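Local atomic coordinates of Old Yellow Enzyme (Pichia, PDB entry 6AGZ), a protein that probably catalyses the asymmetric reduction of the carbon-carbon double bond of enone compounds, using a bound flavin mononucleotide as its redox cofactor. Residues A[182-186]-A[280-284]; A[316-322]-A[340-345]; A[344-349]-A[362-367]. All blocks are in the same frame, centred on the assembly; numbering follows the deposited sequence.

Interaction 1: residues A[182-186]-A[280-284]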
loop_
_atom_site.group_PDB
_atom_site.type_symbol
_atom_site.label_atom_id
_atom_site.label_comp_id
_atom_site.label_asym_id
_atom_site.label_seq_id
_atom_site.Cartn_x
_atom_site.Cartn_y
_atom_site.Cartn_z
ATOM N N ASP A 182 0.464 -28.275 13.516
ATOM C CA ASP A 182 0.148 -27.140 14.376
ATOM C C ASP A 182 -0.581 -26.044 13.610
ATOM O O ASP A 182 -1.467 -25.383 14.163
ATOM C CB ASP A 182 1.424 -26.590 15.015
ATOM C CG ASP A 182 2.127 -27.614 15.886
ATOM O OD1 ASP A 182 1.669 -27.842 17.026
ATOM O OD2 ASP A 182 3.136 -28.193 15.432
ATOM N N MET A 183 -0.226 -25.836 12.344
ATOM C CA MET A 183 -0.919 -24.882 11.494
ATOM C C MET A 183 -1.104 -25.487 10.113
ATOM O O MET A 183 -0.532 -26.527 9.777
ATOM C CB MET A 183 -0.164 -23.552 11.364
ATOM C CG MET A 183 0.069 -22.816 12.663
ATOM S SD MET A 183 1.695 -23.171 13.347
ATOM C CE MET A 183 1.736 -22.022 14.721
ATOM N N VAL A 184 -1.920 -24.812 9.311
ATOM C CA VAL A 184 -2.051 -25.096 7.891
ATOM C C VAL A 184 -1.885 -23.774 7.152
ATOM O O VAL A 184 -2.537 -22.779 7.491
ATOM C CB VAL A 184 -3.391 -25.789 7.563
ATOM C CG1 VAL A 184 -4.594 -24.864 7.769
ATOM C CG2 VAL A 184 -3.366 -26.355 6.163
ATOM N N GLU A 185 -0.964 -23.740 6.195
ATOM C CA GLU A 185 -0.582 -22.504 5.523
ATOM C C GLU A 185 -1.114 -22.520 4.099
ATOM O O GLU A 185 -0.803 -23.429 3.323
ATOM C CB GLU A 185 0.935 -22.313 5.525
ATOM C CG GLU A 185 1.390 -21.113 4.708
ATOM C CD GLU A 185 2.890 -20.916 4.740
ATOM O OE1 GLU A 185 3.507 -21.200 5.788
ATOM O OE2 GLU A 185 3.454 -20.479 3.716
ATOM N N VAL A 186 -1.909 -21.511 3.761
ATOM C CA VAL A 186 -2.481 -21.397 2.426
ATOM C C VAL A 186 -1.445 -20.746 1.516
ATOM O O VAL A 186 -1.074 -19.584 1.706
ATOM C CB VAL A 186 -3.790 -20.602 2.449
ATOM C CG1 VAL A 186 -4.246 -20.317 1.048
ATOM C CG2 VAL A 186 -4.859 -21.377 3.204
ATOM N N ALA A 280 -2.467 -17.403 12.564
ATOM C CA ALA A 280 -1.243 -17.753 13.277
ATOM C C ALA A 280 -0.079 -16.890 12.808
ATOM O O ALA A 280 0.676 -16.348 13.623
ATOM C CB ALA A 280 -0.931 -19.237 13.089
ATOM N N TYR A 281 0.068 -16.736 11.493
ATOM C CA TYR A 281 1.101 -15.877 10.933
ATOM C C TYR A 281 0.768 -15.587 9.477
ATOM O O TYR A 281 -0.025 -16.292 8.848
ATOM C CB TYR A 281 2.493 -16.512 11.050
ATOM C CG TYR A 281 2.654 -17.820 10.301
ATOM C CD1 TYR A 281 2.332 -19.031 10.902
ATOM C CD2 TYR A 281 3.143 -17.845 9.000
ATOM C CE1 TYR A 281 2.485 -20.229 10.226
ATOM C CE2 TYR A 281 3.298 -19.036 8.315
ATOM C CZ TYR A 281 2.967 -20.225 8.933
ATOM O OH TYR A 281 3.117 -21.412 8.255
ATOM N N VAL A 282 1.381 -14.527 8.955
ATOM C CA VAL A 282 1.346 -14.201 7.535
ATOM C C VAL A 282 2.770 -14.285 7.005
ATOM O O VAL A 282 3.674 -13.637 7.545
ATOM C CB VAL A 282 0.743 -12.807 7.278
ATOM C CG1 VAL A 282 0.887 -12.429 5.814
ATOM C CG2 VAL A 282 -0.719 -12.780 7.690
ATOM N N SER A 283 2.969 -15.085 5.961
ATOM C CA SER A 283 4.293 -15.334 5.408
ATOM C C SER A 283 4.522 -14.445 4.191
ATOM O O SER A 283 3.693 -14.413 3.276
ATOM C CB SER A 283 4.454 -16.805 5.026
ATOM O OG SER A 283 5.768 -17.063 4.563
ATOM N N ILE A 284 5.645 -13.730 4.186
ATOM C CA ILE A 284 5.987 -12.794 3.125
ATOM C C ILE A 284 7.422 -13.031 2.674
ATOM O O ILE A 284 8.286 -13.464 3.446
ATOM C CB ILE A 284 5.791 -11.319 3.557
ATOM C CG1 ILE A 284 6.858 -10.890 4.567
ATOM C CG2 ILE A 284 4.399 -11.107 4.135
ATOM C CD1 ILE A 284 6.771 -9.425 4.936
HETATM O O HOH W 1 5.860 -19.668 4.493
#

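Interaction 2: residues A[316-322]-A[340-345]. With FMN (flavin mononucleotide), chain C.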
loop_
_atom_site.group_PDB
_atom_site.type_symbol
_atom_site.label_atom_id
_atom_site.label_comp_id
_atom_site.label_asym_id
_atom_site.label_seq_id
_atom_site.Cartn_x
_atom_site.Cartn_y
_atom_site.Cartn_z
ATOM N N SER A 316 10.917 -14.094 4.729
ATOM C CA SER A 316 11.877 -15.033 4.161
ATOM C C SER A 316 12.551 -14.451 2.926
ATOM O O SER A 316 11.963 -13.652 2.191
ATOM C CB SER A 316 11.209 -16.367 3.801
ATOM O OG SER A 316 10.679 -16.998 4.953
ATOM N N GLY A 317 13.799 -14.867 2.708
ATOM C CA GLY A 317 14.523 -14.554 1.489
ATOM C C GLY A 317 15.793 -13.747 1.666
ATOM O O GLY A 317 15.748 -12.575 2.054
ATOM N N GLY A 318 16.941 -14.366 1.377
ATOM C CA GLY A 318 18.205 -13.661 1.323
ATOM C C GLY A 318 18.895 -13.432 2.650
ATOM O O GLY A 318 20.042 -12.965 2.656
ATOM N N TYR A 319 18.244 -13.747 3.772
ATOM C CA TYR A 319 18.718 -13.301 5.079
ATOM C C TYR A 319 20.076 -13.874 5.469
ATOM O O TYR A 319 20.758 -13.283 6.313
ATOM C CB TYR A 319 17.690 -13.653 6.155
ATOM C CG TYR A 319 16.543 -12.675 6.243
ATOM C CD1 TYR A 319 16.764 -11.356 6.614
ATOM C CD2 TYR A 319 15.241 -13.069 5.968
ATOM C CE1 TYR A 319 15.723 -10.453 6.702
ATOM C CE2 TYR A 319 14.192 -12.174 6.053
ATOM C CZ TYR A 319 14.438 -10.868 6.422
ATOM O OH TYR A 319 13.398 -9.972 6.508
ATOM N N LEU A 320 20.487 -15.003 4.898
ATOM C CA LEU A 320 21.753 -15.619 5.274
ATOM C C LEU A 320 22.853 -15.404 4.241
ATOM O O LEU A 320 23.940 -15.973 4.385
ATOM C CB LEU A 320 21.563 -17.113 5.538
ATOM C CG LEU A 320 20.965 -17.443 6.907
ATOM C CD1 LEU A 320 20.941 -18.944 7.145
ATOM C CD2 LEU A 320 21.732 -16.731 8.015
ATOM N N SER A 321 22.605 -14.596 3.213
ATOM C CA SER A 321 23.660 -14.261 2.274
ATOM C C SER A 321 24.735 -13.423 2.969
ATOM O O SER A 321 24.580 -12.978 4.111
ATOM C CB SER A 321 23.091 -13.510 1.070
ATOM O OG SER A 321 22.608 -12.230 1.442
ATOM N N GLU A 322 25.837 -13.197 2.254
ATOM C CA GLU A 322 26.942 -12.410 2.789
ATOM C C GLU A 322 26.563 -10.955 3.037
ATOM O O GLU A 322 27.399 -10.190 3.537
ATOM C CB GLU A 322 28.147 -12.488 1.846
ATOM C CG GLU A 322 28.727 -13.891 1.670
ATOM C CD GLU A 322 27.899 -14.766 0.745
ATOM O OE1 GLU A 322 26.935 -14.254 0.137
ATOM O OE2 GLU A 322 28.213 -15.969 0.631
ATOM N N ILE A 340 11.947 -15.247 11.128
ATOM C CA ILE A 340 12.908 -15.206 10.030
ATOM C C ILE A 340 12.994 -16.599 9.423
ATOM O O ILE A 340 13.333 -17.566 10.118
ATOM C CB ILE A 340 14.291 -14.725 10.495
ATOM C CG1 ILE A 340 14.204 -13.291 11.025
ATOM C CG2 ILE A 340 15.291 -14.809 9.354
ATOM C CD1 ILE A 340 13.891 -12.262 9.959
ATOM N N GLY A 341 12.687 -16.700 8.134
ATOM C CA GLY A 341 12.731 -17.963 7.419
ATOM C C GLY A 341 13.997 -18.083 6.579
ATOM O O GLY A 341 14.391 -17.138 5.899
ATOM N N CYS A 342 14.623 -19.254 6.650
ATOM C CA CYS A 342 15.811 -19.569 5.860
ATOM C C CYS A 342 15.596 -20.932 5.216
ATOM O O CYS A 342 15.553 -21.950 5.915
ATOM C CB CYS A 342 17.072 -19.561 6.726
ATOM S SG CYS A 342 17.324 -18.035 7.663
ATOM N N SER A 343 15.463 -20.955 3.888
ATOM C CA SER A 343 15.112 -22.174 3.162
ATOM C C SER A 343 16.327 -22.864 2.551
ATOM O O SER A 343 16.603 -24.028 2.859
ATOM C CB SER A 343 14.088 -21.852 2.065
ATOM O OG SER A 343 13.962 -22.929 1.151
ATOM N N ARG A 344 17.065 -22.159 1.688
ATOM C CA ARG A 344 18.110 -22.809 0.903
ATOM C C ARG A 344 19.230 -23.346 1.787
ATOM O O ARG A 344 19.740 -24.447 1.552
ATOM C CB ARG A 344 18.655 -21.838 -0.146
ATOM C CG ARG A 344 17.728 -21.674 -1.345
ATOM C CD ARG A 344 18.210 -20.606 -2.314
ATOM N NE ARG A 344 17.929 -19.255 -1.834
ATOM C CZ ARG A 344 18.079 -18.158 -2.570
ATOM N NH1 ARG A 344 18.505 -18.251 -3.823
ATOM N NH2 ARG A 344 17.799 -16.968 -2.055
ATOM N N TYR A 345 19.621 -22.592 2.815
ATOM C CA TYR A 345 20.649 -23.081 3.723
ATOM C C TYR A 345 20.129 -24.140 4.684
ATOM O O TYR A 345 20.926 -24.922 5.211
ATOM C CB TYR A 345 21.268 -21.921 4.504
ATOM C CG TYR A 345 22.322 -21.183 3.716
ATOM C CD1 TYR A 345 23.573 -21.746 3.503
ATOM C CD2 TYR A 345 22.065 -19.931 3.176
ATOM C CE1 TYR A 345 24.541 -21.082 2.778
ATOM C CE2 TYR A 345 23.028 -19.258 2.449
ATOM C CZ TYR A 345 24.263 -19.837 2.254
ATOM O OH TYR A 345 25.225 -19.169 1.531
HETATM N N1 FMN C . 8.079 -21.468 -1.259
HETATM C C2 FMN C . 6.768 -21.857 -1.057
HETATM O O2 FMN C . 5.948 -21.051 -0.618
HETATM N N3 FMN C . 6.372 -23.146 -1.347
HETATM C C4 FMN C . 7.288 -24.051 -1.839
HETATM O O4 FMN C . 6.944 -25.203 -2.101
HETATM C C4A FMN C . 8.606 -23.662 -2.043
HETATM N N5 FMN C . 9.517 -24.568 -2.536
HETATM C C5A FMN C . 10.826 -24.190 -2.737
HETATM C C6 FMN C . 11.739 -25.111 -3.235
HETATM C C7 FMN C . 13.061 -24.739 -3.443
HETATM C C7M FMN C . 14.045 -25.735 -3.977
HETATM C C8 FMN C . 13.471 -23.445 -3.154
HETATM C C8M FMN C . 14.898 -23.041 -3.378
HETATM C C9 FMN C . 12.557 -22.524 -2.660
HETATM C C9A FMN C . 11.231 -22.893 -2.447
HETATM N N10 FMN C . 10.316 -21.979 -1.955
HETATM C C10 FMN C . 9.004 -22.364 -1.753
HETATM C "C1'" FMN C . 10.750 -20.578 -1.628
HETATM C "C2'" FMN C . 11.329 -20.592 -0.210
HETATM O "O2'" FMN C . 10.321 -20.978 0.699
HETATM C "C3'" FMN C . 11.927 -19.252 0.213
HETATM O "O3'" FMN C . 10.920 -18.266 0.259
HETATM C "C4'" FMN C . 13.039 -18.821 -0.739
HETATM O "O4'" FMN C . 13.912 -19.905 -0.966
HETATM C "C5'" FMN C . 13.845 -17.657 -0.178
HETATM O "O5'" FMN C . 14.339 -17.997 1.098
HETATM P P FMN C . 15.912 -18.272 1.308
HETATM O O1P FMN C . 16.694 -17.104 0.758
HETATM O O2P FMN C . 16.212 -18.429 2.779
HETATM O O3P FMN C . 16.291 -19.538 0.579
HETATM O O HOH W 2 16.051 -16.246 4.081
HETATM O O HOH W 3 26.836 -16.854 3.302
#

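Interaction 3: residues A[344-349]-A[362-367]. With FMN (flavin mononucleotide), chain C.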
loop_
_atom_site.group_PDB
_atom_site.type_symbol
_atom_site.label_atom_id
_atom_site.label_comp_id
_atom_site.label_asym_id
_atom_site.label_seq_id
_atom_site.Cartn_x
_atom_site.Cartn_y
_atom_site.Cartn_z
ATOM N N ARG A 344 17.065 -22.159 1.688
ATOM C CA ARG A 344 18.110 -22.809 0.903
ATOM C C ARG A 344 19.230 -23.346 1.787
ATOM O O ARG A 344 19.740 -24.447 1.552
ATOM C CB ARG A 344 18.655 -21.838 -0.146
ATOM C CG ARG A 344 17.728 -21.674 -1.345
ATOM C CD ARG A 344 18.210 -20.606 -2.314
ATOM N NE ARG A 344 17.929 -19.255 -1.834
ATOM C CZ ARG A 344 18.079 -18.158 -2.570
ATOM N NH1 ARG A 344 18.505 -18.251 -3.823
ATOM N NH2 ARG A 344 17.799 -16.968 -2.055
ATOM N N TYR A 345 19.621 -22.592 2.815
ATOM C CA TYR A 345 20.649 -23.081 3.723
ATOM C C TYR A 345 20.129 -24.140 4.684
ATOM O O TYR A 345 20.926 -24.922 5.211
ATOM C CB TYR A 345 21.268 -21.921 4.504
ATOM C CG TYR A 345 22.322 -21.183 3.716
ATOM C CD1 TYR A 345 23.573 -21.746 3.503
ATOM C CD2 TYR A 345 22.065 -19.931 3.176
ATOM C CE1 TYR A 345 24.541 -21.082 2.778
ATOM C CE2 TYR A 345 23.028 -19.258 2.449
ATOM C CZ TYR A 345 24.263 -19.837 2.254
ATOM O OH TYR A 345 25.225 -19.169 1.531
ATOM N N PHE A 346 18.817 -24.191 4.921
ATOM C CA PHE A 346 18.271 -25.258 5.751
ATOM C C PHE A 346 18.325 -26.600 5.034
ATOM O O PHE A 346 18.380 -27.649 5.686
ATOM C CB PHE A 346 16.837 -24.926 6.159
ATOM C CG PHE A 346 16.543 -25.184 7.611
ATOM C CD1 PHE A 346 17.026 -26.320 8.241
ATOM C CD2 PHE A 346 15.789 -24.285 8.348
ATOM C CE1 PHE A 346 16.758 -26.553 9.578
ATOM C CE2 PHE A 346 15.517 -24.514 9.684
ATOM C CZ PHE A 346 16.001 -25.651 10.299
ATOM N N THR A 347 18.319 -26.588 3.698
ATOM C CA THR A 347 18.407 -27.836 2.945
ATOM C C THR A 347 19.766 -28.500 3.128
ATOM O O THR A 347 19.855 -29.731 3.216
ATOM C CB THR A 347 18.140 -27.578 1.461
ATOM O OG1 THR A 347 19.177 -26.750 0.921
ATOM C CG2 THR A 347 16.795 -26.888 1.272
ATOM N N SER A 348 20.836 -27.708 3.183
ATOM C CA SER A 348 22.191 -28.231 3.282
ATOM C C SER A 348 22.734 -28.206 4.704
ATOM O O SER A 348 23.859 -28.664 4.934
ATOM C CB SER A 348 23.126 -27.443 2.361
ATOM O OG SER A 348 23.162 -26.071 2.715
ATOM N N ASN A 349 21.968 -27.684 5.661
ATOM C CA ASN A 349 22.376 -27.610 7.061
ATOM C C ASN A 349 21.243 -28.146 7.921
ATOM O O ASN A 349 20.367 -27.384 8.356
ATOM C CB ASN A 349 22.741 -26.181 7.460
ATOM C CG ASN A 349 23.901 -25.627 6.656
ATOM O OD1 ASN A 349 23.727 -25.125 5.544
ATOM N ND2 ASN A 349 25.097 -25.718 7.223
ATOM N N LEU A 362 28.433 -22.293 7.780
ATOM C CA LEU A 362 27.362 -23.037 7.138
ATOM C C LEU A 362 27.888 -23.807 5.933
ATOM O O LEU A 362 28.820 -23.373 5.250
ATOM C CB LEU A 362 26.235 -22.096 6.696
ATOM C CG LEU A 362 25.154 -21.649 7.688
ATOM C CD1 LEU A 362 25.729 -21.212 9.025
ATOM C CD2 LEU A 362 24.328 -20.522 7.082
ATOM N N THR A 363 27.276 -24.953 5.682
ATOM C CA THR A 363 27.565 -25.734 4.488
ATOM C C THR A 363 26.864 -25.107 3.288
ATOM O O THR A 363 25.660 -24.837 3.356
ATOM C CB THR A 363 27.098 -27.177 4.661
ATOM O OG1 THR A 363 27.732 -27.754 5.810
ATOM C CG2 THR A 363 27.437 -28.003 3.426
ATOM N N PRO A 364 27.577 -24.847 2.194
ATOM C CA PRO A 364 26.922 -24.293 1.003
ATOM C C PRO A 364 25.837 -25.226 0.487
ATOM O O PRO A 364 25.982 -26.451 0.508
ATOM C CB PRO A 364 28.071 -24.156 -0.001
ATOM C CG PRO A 364 29.306 -24.070 0.844
ATOM C CD PRO A 364 29.038 -24.945 2.034
ATOM N N TYR A 365 24.735 -24.636 0.033
ATOM C CA TYR A 365 23.670 -25.435 -0.549
ATOM C C TYR A 365 23.977 -25.743 -2.012
ATOM O O TYR A 365 24.779 -25.069 -2.663
ATOM C CB TYR A 365 22.320 -24.725 -0.417
ATOM C CG TYR A 365 22.264 -23.335 -1.012
ATOM C CD1 TYR A 365 22.024 -23.146 -2.368
ATOM C CD2 TYR A 365 22.429 -22.210 -0.214
ATOM C CE1 TYR A 365 21.964 -21.879 -2.914
ATOM C CE2 TYR A 365 22.370 -20.937 -0.753
ATOM C CZ TYR A 365 22.138 -20.778 -2.103
ATOM O OH TYR A 365 22.076 -19.515 -2.645
ATOM N N ASP A 366 23.324 -26.781 -2.524
ATOM C CA ASP A 366 23.561 -27.280 -3.876
ATOM C C ASP A 366 22.232 -27.265 -4.627
ATOM O O ASP A 366 21.417 -28.182 -4.479
ATOM C CB ASP A 366 24.176 -28.676 -3.837
ATOM C CG ASP A 366 24.580 -29.177 -5.210
ATOM O OD1 ASP A 366 24.491 -28.403 -6.185
ATOM O OD2 ASP A 366 25.002 -30.348 -5.308
ATOM N N ARG A 367 22.025 -26.222 -5.434
ATOM C CA ARG A 367 20.775 -26.079 -6.175
ATOM C C ARG A 367 20.556 -27.231 -7.149
ATOM O O ARG A 367 19.408 -27.607 -7.416
ATOM C CB ARG A 367 20.762 -24.737 -6.912
ATOM C CG ARG A 367 19.740 -24.640 -8.036
ATOM C CD ARG A 367 19.565 -23.210 -8.522
ATOM N NE ARG A 367 18.879 -22.382 -7.535
ATOM C CZ ARG A 367 17.562 -22.379 -7.350
ATOM N NH1 ARG A 367 16.784 -23.162 -8.084
ATOM N NH2 ARG A 367 17.023 -21.592 -6.429
HETATM N N1 FMN C . 8.079 -21.468 -1.259
HETATM C C2 FMN C . 6.768 -21.857 -1.057
HETATM O O2 FMN C . 5.948 -21.051 -0.618
HETATM N N3 FMN C . 6.372 -23.146 -1.347
HETATM C C4 FMN C . 7.288 -24.051 -1.839
HETATM O O4 FMN C . 6.944 -25.203 -2.101
HETATM C C4A FMN C . 8.606 -23.662 -2.043
HETATM N N5 FMN C . 9.517 -24.568 -2.536
HETATM C C5A FMN C . 10.826 -24.190 -2.737
HETATM C C6 FMN C . 11.739 -25.111 -3.235
HETATM C C7 FMN C . 13.061 -24.739 -3.443
HETATM C C7M FMN C . 14.045 -25.735 -3.977
HETATM C C8 FMN C . 13.471 -23.445 -3.154
HETATM C C8M FMN C . 14.898 -23.041 -3.378
HETATM C C9 FMN C . 12.557 -22.524 -2.660
HETATM C C9A FMN C . 11.231 -22.893 -2.447
HETATM N N10 FMN C . 10.316 -21.979 -1.955
HETATM C C10 FMN C . 9.004 -22.364 -1.753
HETATM C "C1'" FMN C . 10.750 -20.578 -1.628
HETATM C "C2'" FMN C . 11.329 -20.592 -0.210
HETATM O "O2'" FMN C . 10.321 -20.978 0.699
HETATM C "C3'" FMN C . 11.927 -19.252 0.213
HETATM O "O3'" FMN C . 10.920 -18.266 0.259
HETATM C "C4'" FMN C . 13.039 -18.821 -0.739
HETATM O "O4'" FMN C . 13.912 -19.905 -0.966
HETATM C "C5'" FMN C . 13.845 -17.657 -0.178
HETATM O "O5'" FMN C . 14.339 -17.997 1.098
HETATM P P FMN C . 15.912 -18.272 1.308
HETATM O O1P FMN C . 16.694 -17.104 0.758
HETATM O O2P FMN C . 16.212 -18.429 2.779
HETATM O O3P FMN C . 16.291 -19.538 0.579
HETATM O O HOH W 4 21.259 -27.968 -0.804
HETATM O O HOH W 5 26.059 -29.972 6.089
#

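Interaction 1: residues A[182-186]-A[280-284]
Glu185 reaches Tyr281 with an extended chain, its CG opposite the backbone N across the CA-CB bond (chi1 174°), while the tyrosine ring takes the position between backbone N and carbonyl carbon (chi1 62°). The two meet inside the (beta/alpha)8 TIM barrel, between strands 183-187 and 281-285. Strand 236-240 lies between these two in the sheet, and the axes of their short segments come no closer than 8.7 Å, so side chains and a water bridge the gap. Tyr281 OH donates to Glu185 OE1 over a short 2.5 Å, arriving on the anti side of the carboxylate and 15° out of its plane. Carboxylate and ring planes stand nearly perpendicular, and OE1 lies at the ring edge. Tyr281 OH also bonds Ser108 on strand 106-112, so the phenol is gripped twice. One layer away, Met183 CG rests on Ala280 CB at 3.7 Å. An alanine in place of Glu185 would probably cost the buried Tyr281 hydroxyl its carboxylate acceptor, leaving it the bond to Ser108, and open a gap where the chain ran. On the other carboxylate oxygen a water takes over: it donates to Glu185 OE2 at 2.7 Å and lies 2.6 Å from Ser283 OG.

Interaction 2: residues A[316-322]-A[340-345]
Gly341 and Ser316 come so close, CA to CA 4.5 Å, that the serine hydroxyl occupies the space a side chain on Gly341 would need: Ser316 OG sits 3.4 Å from Gly341 CA. No direct hydrogen bond joins the segments; polar contact passes through waters and the FMN phosphate. One water donates to Gly341 O and to FMN O2P and accepts from Gly317 N, with a weak bond from Tyr319 N. A second donates to Leu320 O and is weakly bonded to Glu322 OE2 and Tyr345 OH. Three backbone amides grip the phosphate itself: Gly318 N reaches O1P almost straight (2.8 Å, 173°), Ser343 N holds O2P and Arg344 N holds O3P. Arg344 adds its side chain, bent at chi3 (-77°) so that NE turns to O3P and NH2 to O1P, the latter oxygen lying in the guanidinium plane. Beside this polar site the segments pack through carbon. Ile340 CD1 makes a CH-pi contact over one face of Tyr319, 4.0 Å from the ring centroid, and the two side chains cross at about a right angle; the Tyr319 hydroxyl goes on to Asp331. Leu320 CD1 touches Cys342 SG at 3.8 Å, while its CB meets Tyr345 CD2 at 3.7 Å. A type I turn from Gly318 to Ser321 shapes the loop, Gly318 O accepting from both the amide and the hydroxyl of Ser321. Amides after the seventh and eighth strands, together with the start of a short helix, form the phosphate-binding site characteristic of many FMN-binding TIM barrels.

Interaction 3: residues A[344-349]-A[362-367]
Arg344 lays its aliphatic chain against Tyr365, beginning at CB, which sits over the centre of the ring in a CH-pi contact, 3.8 Å from the centroid. Arg344 CG lies 3.2 Å from FMN O3P, with the flavin methyl C8M 3.7 Å away. CD lies 3.9 Å from Tyr365 CZ, and beyond it NE turns to the FMN phosphate. At the tip the branches part: NH2 bonds the phosphate, whereas NH1 comes within 4.0 Å of Tyr365 OH, which stands over one face of the guanidinium. That group is tilted 29° from the ring plane. Arg367 brings a second positive charge to the flavin side, its NH2 being 4.5 Å from Arg344 NH1; the phosphate bound by Arg344 probably offsets part of this charge. Tyr365 CG sits between its backbone N and carbonyl carbon (chi1 56°), which turns the ring between Arg344 and Tyr345. Its edge meets the face of Tyr345 in a T-shaped stack, centroids 4.9 Å apart and planes at 80°. Leu362 CD2 covers the opposite face of Tyr345, so this ring is clasped between the two. Farther along, Ser348 OG donates to Thr363 O at 2.9 Å, approaching from above the carbonyl plane. A water links Thr347 OG1 to Asp366 N. Arg344 and Arg367 both line the FMN pocket, walling its phosphate and dimethylbenzene side. Segment 362-367 thus packs against the short, weakly bonded helix 344-348, which follows barrel strand 338-341. Helix 352-358 lies near both: its Leu352 touches Phe346 and Leu362, and its Arg355 bonds Thr363 OG1.

Along the chain, interaction 1 closes before interaction 2 opens, and interaction 3 begins on the helix 344-348 where interaction 2 ends. Interactions 1 and 2 both belong to the eight-stranded barrel; their centres are 18 Å apart, and Ile284 O probably accepts a hydrogen bond from Ser316 N between neighbouring strands. Interactions 2 and 3 lie closer, with centres 10 Å apart, share Arg344 and Tyr345, and meet where Leu320 packs on Leu362. The centres of interactions 1 and 3 are about 23 Å apart, their nearest atoms about 12 Å. The series leads from the barrel interior, near FMN, through the phosphate site to the segment following helix 352-358, interactions 2 and 3 both contacting the cofactor.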